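Local coordinates for cytosolic phospholipase A2 delta (Homo sapiens, PDB 5IZ5), which hydrolyses glycerophospholipids at the sn-2 position in a calcium-dependent manner, with a preference for linoleic acid there, at residues A283-E294 with Y490-V501. The protein carries 3 engineered substitutions. Numbering follows the deposited sequence.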
ATOM      1  N   ALA B 283       5.881   7.797 -14.762  1.00 44.30           N
ATOM      2  CA  ALA B 283       5.410   8.492 -13.578  1.00 42.54           C
ATOM      3  C   ALA B 283       5.771   7.689 -12.322  1.00 41.37           C
ATOM      4  O   ALA B 283       5.871   8.239 -11.234  1.00 42.07           O
ATOM      5  CB  ALA B 283       3.911   8.720 -13.658  1.00 44.05           C
ATOM      6  N   VAL B 284       5.975   6.387 -12.477  1.00 41.06           N
ATOM      7  CA  VAL B 284       6.381   5.538 -11.356  1.00 42.10           C
ATOM      8  C   VAL B 284       7.911   5.476 -11.269  1.00 41.99           C
ATOM      9  O   VAL B 284       8.571   5.092 -12.236  1.00 42.31           O
ATOM     10  CB  VAL B 284       5.777   4.118 -11.489  1.00 41.36           C
ATOM     11  CG1 VAL B 284       6.186   3.237 -10.315  1.00 40.09           C
ATOM     12  CG2 VAL B 284       4.256   4.194 -11.579  1.00 40.90           C
ATOM     13  N   HIS B 285       8.449   5.844 -10.101  1.00 43.35           N
ATOM     14  CA  HIS B 285       9.883   5.804  -9.801  1.00 45.32           C
ATOM     15  C   HIS B 285      10.289   4.370  -9.456  1.00 43.06           C
ATOM     16  O   HIS B 285       9.748   3.769  -8.537  1.00 40.51           O
ATOM     17  CB  HIS B 285      10.218   6.712  -8.591  1.00 50.28           C
ATOM     18  CG  HIS B 285       9.642   8.101  -8.667  1.00 56.93           C
ATOM     19  ND1 HIS B 285       9.329   8.838  -7.540  1.00 61.83           N
ATOM     20  CD2 HIS B 285       9.324   8.886  -9.726  1.00 60.33           C
ATOM     21  CE1 HIS B 285       8.848  10.015  -7.903  1.00 63.71           C
ATOM     22  NE2 HIS B 285       8.831  10.069  -9.223  1.00 63.39           N
ATOM     23  N   LEU B 286      11.245   3.826 -10.193  1.00 41.87           N
ATOM     24  CA  LEU B 286      11.725   2.475  -9.960  1.00 43.37           C
ATOM     25  C   LEU B 286      13.149   2.505  -9.432  1.00 46.62           C
ATOM     26  O   LEU B 286      14.067   2.866 -10.156  1.00 50.90           O
ATOM     27  CB  LEU B 286      11.715   1.704 -11.271  1.00 42.89           C
ATOM     28  CG  LEU B 286      10.371   1.475 -11.950  1.00 42.90           C
ATOM     29  CD1 LEU B 286      10.605   0.609 -13.177  1.00 44.28           C
ATOM     30  CD2 LEU B 286       9.337   0.842 -11.035  1.00 43.20           C
ATOM     31  N   GLY B 287      13.340   2.093  -8.187  1.00 46.65           N
ATOM     32  CA  GLY B 287      14.679   2.013  -7.609  1.00 48.09           C
ATOM     33  C   GLY B 287      14.601   1.696  -6.133  1.00 48.24           C
ATOM     34  O   GLY B 287      13.592   1.984  -5.498  1.00 46.63           O
ATOM     35  N   PHE B 288      15.669   1.113  -5.593  1.00 50.51           N
ATOM     36  CA  PHE B 288      15.706   0.703  -4.184  1.00 52.42           C
ATOM     37  C   PHE B 288      16.557   1.594  -3.302  1.00 54.86           C
ATOM     38  O   PHE B 288      17.024   1.182  -2.248  1.00 62.45           O
ATOM     39  CB  PHE B 288      16.186  -0.737  -4.072  1.00 50.05           C
ATOM     40  CG  PHE B 288      15.170  -1.719  -4.517  1.00 49.16           C
ATOM     41  CD1 PHE B 288      14.197  -2.159  -3.635  1.00 46.74           C
ATOM     42  CD2 PHE B 288      15.160  -2.177  -5.825  1.00 47.50           C
ATOM     43  CE1 PHE B 288      13.244  -3.060  -4.040  1.00 46.06           C
ATOM     44  CE2 PHE B 288      14.208  -3.080  -6.242  1.00 47.18           C
ATOM     45  CZ  PHE B 288      13.246  -3.525  -5.345  1.00 46.87           C
ATOM     46  N   ASN B 289      16.763   2.824  -3.722  1.00 54.77           N
ATOM     47  CA  ASN B 289      17.444   3.760  -2.873  1.00 54.39           C
ATOM     48  C   ASN B 289      16.538   4.941  -2.717  1.00 47.89           C
ATOM     49  O   ASN B 289      15.453   4.989  -3.298  1.00 44.36           O
ATOM     50  CB  ASN B 289      18.825   4.085  -3.434  1.00 58.62           C
ATOM     51  CG  ASN B 289      19.841   2.994  -3.106  1.00 63.95           C
ATOM     52  OD1 ASN B 289      20.283   2.846  -1.957  1.00 69.65           O
ATOM     53  ND2 ASN B 289      20.197   2.211  -4.109  1.00 66.14           N
ATOM     54  N   LEU B 290      16.968   5.869  -1.889  1.00 45.78           N
ATOM     55  CA  LEU B 290      16.142   6.993  -1.534  1.00 44.11           C
ATOM     56  C   LEU B 290      16.017   7.894  -2.751  1.00 42.29           C
ATOM     57  O   LEU B 290      16.920   7.946  -3.577  1.00 40.24           O
ATOM     58  CB  LEU B 290      16.754   7.725  -0.350  1.00 44.23           C
ATOM     59  CG  LEU B 290      16.974   6.872   0.905  1.00 46.04           C
ATOM     60  CD1 LEU B 290      17.569   7.722   2.013  1.00 46.22           C
ATOM     61  CD2 LEU B 290      15.686   6.205   1.378  1.00 46.76           C
ATOM     62  N   CYS B 291      14.878   8.565  -2.877  1.00 41.63           N
ATOM     63  CA  CYS B 291      14.644   9.434  -4.015  1.00 42.68           C
ATOM     64  C   CYS B 291      15.403  10.743  -3.832  1.00 42.25           C
ATOM     65  O   CYS B 291      15.792  11.098  -2.710  1.00 40.64           O
ATOM     66  CB  CYS B 291      13.152   9.715  -4.196  1.00 41.14           C
ATOM     67  SG  CYS B 291      12.428  10.725  -2.893  1.00 41.69           S
ATOM     68  N   ALA B 292      15.594  11.452  -4.941  1.00 42.35           N
ATOM     69  CA  ALA B 292      16.368  12.694  -4.953  1.00 43.16           C
ATOM     70  C   ALA B 292      15.882  13.674  -3.892  1.00 41.96           C
ATOM     71  O   ALA B 292      16.686  14.259  -3.173  1.00 41.61           O
ATOM     72  CB  ALA B 292      16.310  13.339  -6.331  1.00 42.80           C
ATOM     73  N   GLU B 293      14.565  13.834  -3.788  1.00 41.78           N
ATOM     74  CA  GLU B 293      13.981  14.760  -2.818  1.00 41.61           C
ATOM     75  C   GLU B 293      14.312  14.390  -1.368  1.00 40.76           C
ATOM     76  O   GLU B 293      14.571  15.271  -0.552  1.00 38.74           O
ATOM     77  CB  GLU B 293      12.467  14.848  -2.999  1.00 42.57           C
ATOM     78  CG  GLU B 293      12.016  15.545  -4.287  1.00 44.12           C
ATOM     79  CD  GLU B 293      11.908  17.060  -4.161  1.00 47.13           C
ATOM     80  OE1 GLU B 293      12.040  17.631  -3.052  1.00 48.34           O
ATOM     81  OE2 GLU B 293      11.674  17.694  -5.207  1.00 49.35           O
ATOM     82  N   GLU B 294      14.315  13.097  -1.048  1.00 40.74           N
ATOM     83  CA  GLU B 294      14.655  12.669   0.314  1.00 41.11           C
ATOM     84  C   GLU B 294      16.145  12.882   0.587  1.00 41.42           C
ATOM     85  O   GLU B 294      16.514  13.317   1.669  1.00 40.71           O
ATOM     86  CB  GLU B 294      14.265  11.207   0.581  1.00 39.97           C
ATOM     87  CG  GLU B 294      14.625  10.747   1.996  1.00 40.34           C
ATOM     88  CD  GLU B 294      13.955   9.448   2.434  1.00 41.41           C
ATOM     89  OE1 GLU B 294      12.959   9.023   1.807  1.00 40.39           O
ATOM     90  OE2 GLU B 294      14.430   8.854   3.430  1.00 40.40           O
ATOM     91  N   TYR B 490       7.167  13.117  -0.014  1.00 33.02           N
ATOM     92  CA  TYR B 490       7.876  12.984  -1.282  1.00 34.98           C
ATOM     93  C   TYR B 490       7.422  11.801  -2.132  1.00 36.95           C
ATOM     94  O   TYR B 490       7.364  11.918  -3.357  1.00 36.51           O
ATOM     95  CB  TYR B 490       9.393  12.884  -1.052  1.00 35.66           C
ATOM     96  CG  TYR B 490       9.991  14.090  -0.366  1.00 36.55           C
ATOM     97  CD1 TYR B 490       9.716  15.380  -0.814  1.00 36.83           C
ATOM     98  CD2 TYR B 490      10.848  13.944   0.722  1.00 36.66           C
ATOM     99  CE1 TYR B 490      10.267  16.484  -0.195  1.00 37.77           C
ATOM    100  CE2 TYR B 490      11.396  15.048   1.356  1.00 37.06           C
ATOM    101  CZ  TYR B 490      11.104  16.313   0.892  1.00 37.12           C
ATOM    102  OH  TYR B 490      11.644  17.412   1.504  1.00 37.68           O
ATOM    103  N   GLU B 491       7.124  10.661  -1.515  1.00 37.24           N
ATOM    104  CA  GLU B 491       6.685   9.516  -2.299  1.00 38.01           C
ATOM    105  C   GLU B 491       5.936   8.441  -1.515  1.00 38.61           C
ATOM    106  O   GLU B 491       6.084   8.307  -0.293  1.00 36.43           O
ATOM    107  CB  GLU B 491       7.859   8.890  -3.065  1.00 39.67           C
ATOM    108  CG  GLU B 491       9.070   8.539  -2.230  1.00 41.46           C
ATOM    109  CD  GLU B 491      10.148   7.800  -3.009  1.00 41.94           C
ATOM    110  OE1 GLU B 491      10.182   7.889  -4.254  1.00 42.92           O
ATOM    111  OE2 GLU B 491      10.977   7.128  -2.367  1.00 45.45           O
ATOM    112  N   VAL B 492       5.125   7.699  -2.266  1.00 37.53           N
ATOM    113  CA  VAL B 492       4.284   6.634  -1.758  1.00 36.14           C
ATOM    114  C   VAL B 492       4.600   5.396  -2.581  1.00 35.68           C
ATOM    115  O   VAL B 492       4.609   5.452  -3.814  1.00 35.93           O
ATOM    116  CB  VAL B 492       2.793   6.984  -1.931  1.00 36.32           C
ATOM    117  CG1 VAL B 492       1.916   5.838  -1.457  1.00 36.79           C
ATOM    118  CG2 VAL B 492       2.444   8.267  -1.180  1.00 36.52           C
ATOM    119  N   GLY B 493       4.878   4.282  -1.915  1.00 36.03           N
ATOM    120  CA  GLY B 493       5.228   3.073  -2.640  1.00 36.13           C
ATOM    121  C   GLY B 493       5.533   1.835  -1.834  1.00 35.60           C
ATOM    122  O   GLY B 493       5.454   1.827  -0.607  1.00 36.03           O
ATOM    123  N   PHE B 494       5.879   0.786  -2.573  1.00 36.11           N
ATOM    124  CA  PHE B 494       6.102  -0.534  -2.035  1.00 36.57           C
ATOM    125  C   PHE B 494       7.571  -0.727  -1.756  1.00 37.97           C
ATOM    126  O   PHE B 494       8.384  -0.650  -2.676  1.00 37.15           O
ATOM    127  CB  PHE B 494       5.678  -1.603  -3.057  1.00 36.30           C
ATOM    128  CG  PHE B 494       4.204  -1.750  -3.216  1.00 36.50           C
ATOM    129  CD1 PHE B 494       3.548  -2.822  -2.628  1.00 36.33           C
ATOM    130  CD2 PHE B 494       3.469  -0.855  -3.994  1.00 36.46           C
ATOM    131  CE1 PHE B 494       2.188  -2.981  -2.786  1.00 35.71           C
ATOM    132  CE2 PHE B 494       2.106  -1.010  -4.151  1.00 36.55           C
ATOM    133  CZ  PHE B 494       1.466  -2.077  -3.543  1.00 36.63           C
ATOM    134  N   LEU B 495       7.900  -1.027  -0.502  1.00 39.03           N
ATOM    135  CA  LEU B 495       9.271  -1.365  -0.130  1.00 39.90           C
ATOM    136  C   LEU B 495       9.757  -2.635  -0.870  1.00 40.26           C
ATOM    137  O   LEU B 495      10.869  -2.684  -1.374  1.00 41.02           O
ATOM    138  CB  LEU B 495       9.380  -1.534   1.395  1.00 41.82           C
ATOM    139  CG  LEU B 495       9.067  -0.298   2.257  1.00 44.37           C
ATOM    140  CD1 LEU B 495       9.057  -0.648   3.744  1.00 46.10           C
ATOM    141  CD2 LEU B 495      10.040   0.840   1.985  1.00 44.74           C
ATOM    142  N   LYS B 496       8.897  -3.640  -0.977  1.00 40.84           N
ATOM    143  CA  LYS B 496       9.253  -4.901  -1.644  1.00 40.88           C
ATOM    144  C   LYS B 496       9.608  -4.749  -3.143  1.00 40.46           C
ATOM    145  O   LYS B 496      10.528  -5.408  -3.641  1.00 40.40           O
ATOM    146  CB  LYS B 496       8.098  -5.901  -1.493  1.00 43.28           C
ATOM    147  CG  LYS B 496       8.345  -7.322  -2.006  1.00 45.99           C
ATOM    148  CD  LYS B 496       7.053  -7.967  -2.530  1.00 47.80           C
ATOM    149  CE  LYS B 496       6.183  -8.535  -1.439  1.00 47.68           C
ATOM    150  NZ  LYS B 496       5.195  -9.480  -2.019  1.00 48.19           N
ATOM    151  N   TYR B 497       8.891  -3.886  -3.858  1.00 38.66           N
ATOM    152  CA  TYR B 497       9.048  -3.779  -5.321  1.00 39.01           C
ATOM    153  C   TYR B 497       9.923  -2.597  -5.765  1.00 38.77           C
ATOM    154  O   TYR B 497      10.240  -2.457  -6.961  1.00 38.93           O
ATOM    155  CB  TYR B 497       7.682  -3.668  -6.001  1.00 38.88           C
ATOM    156  CG  TYR B 497       6.730  -4.816  -5.752  1.00 37.24           C
ATOM    157  CD1 TYR B 497       6.946  -6.064  -6.312  1.00 38.12           C
ATOM    158  CD2 TYR B 497       5.594  -4.638  -4.985  1.00 37.39           C
ATOM    159  CE1 TYR B 497       6.065  -7.115  -6.085  1.00 36.96           C
ATOM    160  CE2 TYR B 497       4.704  -5.668  -4.758  1.00 36.53           C
ATOM    161  CZ  TYR B 497       4.943  -6.908  -5.311  1.00 37.21           C
ATOM    162  OH  TYR B 497       4.064  -7.938  -5.089  1.00 36.12           O
ATOM    163  N   GLY B 498      10.304  -1.743  -4.815  1.00 38.38           N
ATOM    164  CA  GLY B 498      11.117  -0.576  -5.124  1.00 38.35           C
ATOM    165  C   GLY B 498      10.453   0.344  -6.134  1.00 37.29           C
ATOM    166  O   GLY B 498      11.080   0.785  -7.092  1.00 38.33           O
ATOM    167  N   ALA B 499       9.183   0.644  -5.899  1.00 35.52           N
ATOM    168  CA  ALA B 499       8.367   1.358  -6.874  1.00 35.78           C
ATOM    169  C   ALA B 499       7.484   2.362  -6.160  1.00 34.13           C
ATOM    170  O   ALA B 499       6.728   2.002  -5.264  1.00 35.73           O
ATOM    171  CB  ALA B 499       7.531   0.372  -7.675  1.00 36.13           C
ATOM    172  N   PHE B 500       7.589   3.621  -6.564  1.00 33.61           N
ATOM    173  CA  PHE B 500       6.996   4.720  -5.829  1.00 34.51           C
ATOM    174  C   PHE B 500       6.398   5.770  -6.765  1.00 33.83           C
ATOM    175  O   PHE B 500       6.835   5.933  -7.904  1.00 33.78           O
ATOM    176  CB  PHE B 500       8.066   5.371  -4.937  1.00 36.44           C
ATOM    177  CG  PHE B 500       8.489   4.527  -3.757  1.00 37.23           C
ATOM    178  CD1 PHE B 500       7.997   4.791  -2.484  1.00 38.58           C
ATOM    179  CD2 PHE B 500       9.398   3.492  -3.914  1.00 37.78           C
ATOM    180  CE1 PHE B 500       8.378   4.012  -1.397  1.00 39.11           C
ATOM    181  CE2 PHE B 500       9.785   2.705  -2.834  1.00 39.21           C
ATOM    182  CZ  PHE B 500       9.272   2.968  -1.571  1.00 38.17           C
ATOM    183  N   VAL B 501       5.417   6.505  -6.262  1.00 32.45           N
ATOM    184  CA  VAL B 501       4.892   7.669  -6.959  1.00 33.25           C
ATOM    185  C   VAL B 501       4.800   8.833  -5.988  1.00 33.60           C
ATOM    186  O   VAL B 501       4.729   8.625  -4.779  1.00 36.19           O
ATOM    187  CB  VAL B 501       3.497   7.416  -7.561  1.00 34.58           C
ATOM    188  CG1 VAL B 501       3.571   6.367  -8.660  1.00 34.88           C
ATOM    189  CG2 VAL B 501       2.504   7.015  -6.480  1.00 34.84           C
TER
HETATM  190  O   HOH W   1      13.030   8.083  -0.763  1.00 42.05           O
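Phe288 lays one face of its ring on Gly498, whose CA stands 3.7 Å from the ring centroid and 22° off the normal, a CH-pi contact; the carbonyl O of Lys496 meets the ring's edge in plane. At Gly498 a side chain would run into Phe288 CZ, and phi is positive. Gly287 N bonds to Gly498 O, and two residue pairs along, past the non-hydrogen-bonded pair Leu286 and Ala499, His285 and Phe500 exchange two backbone bonds, His285 N to Phe500 O being 2.7 Å. Leu286 CD2 and Val284 CG1 both reach the methyl of Ala499, while Val284 CG2 meets Val501 CG1 at 3.7 Å. On the other face of the strand pair, the His285 ring turns its edge to Glu491, ND1 lying 3.5 Å from OE1. Glu491 CG sits between backbone N and carbonyl carbon (chi1 53°), and the chain then runs extended, bringing its carboxylate against Cys291 CB. A water takes the N-H of Cys291 and donates to Glu491 OE2 and Glu294 OE1; these carboxylates also pair with Arg665 and Arg668 respectively. Cys291 SG caps the helix, accepting from Glu294 N at 3.5 Å. Beyond it, Glu293 CB sits over one face of the Tyr490 ring, 3.8 Å from the centroid. A serine in place of Tyr490 would probably leave Glu293 CB without its aromatic floor and open a gap beside Leu463 and Leu456. The whole is an antiparallel edge pairing: strand 285-286 joins the hairpin 492-501, whose G1 beta bulge sets Gly498 and Ala499 opposite Phe494, at the margin of the mixed sheet of the phospholipase domain.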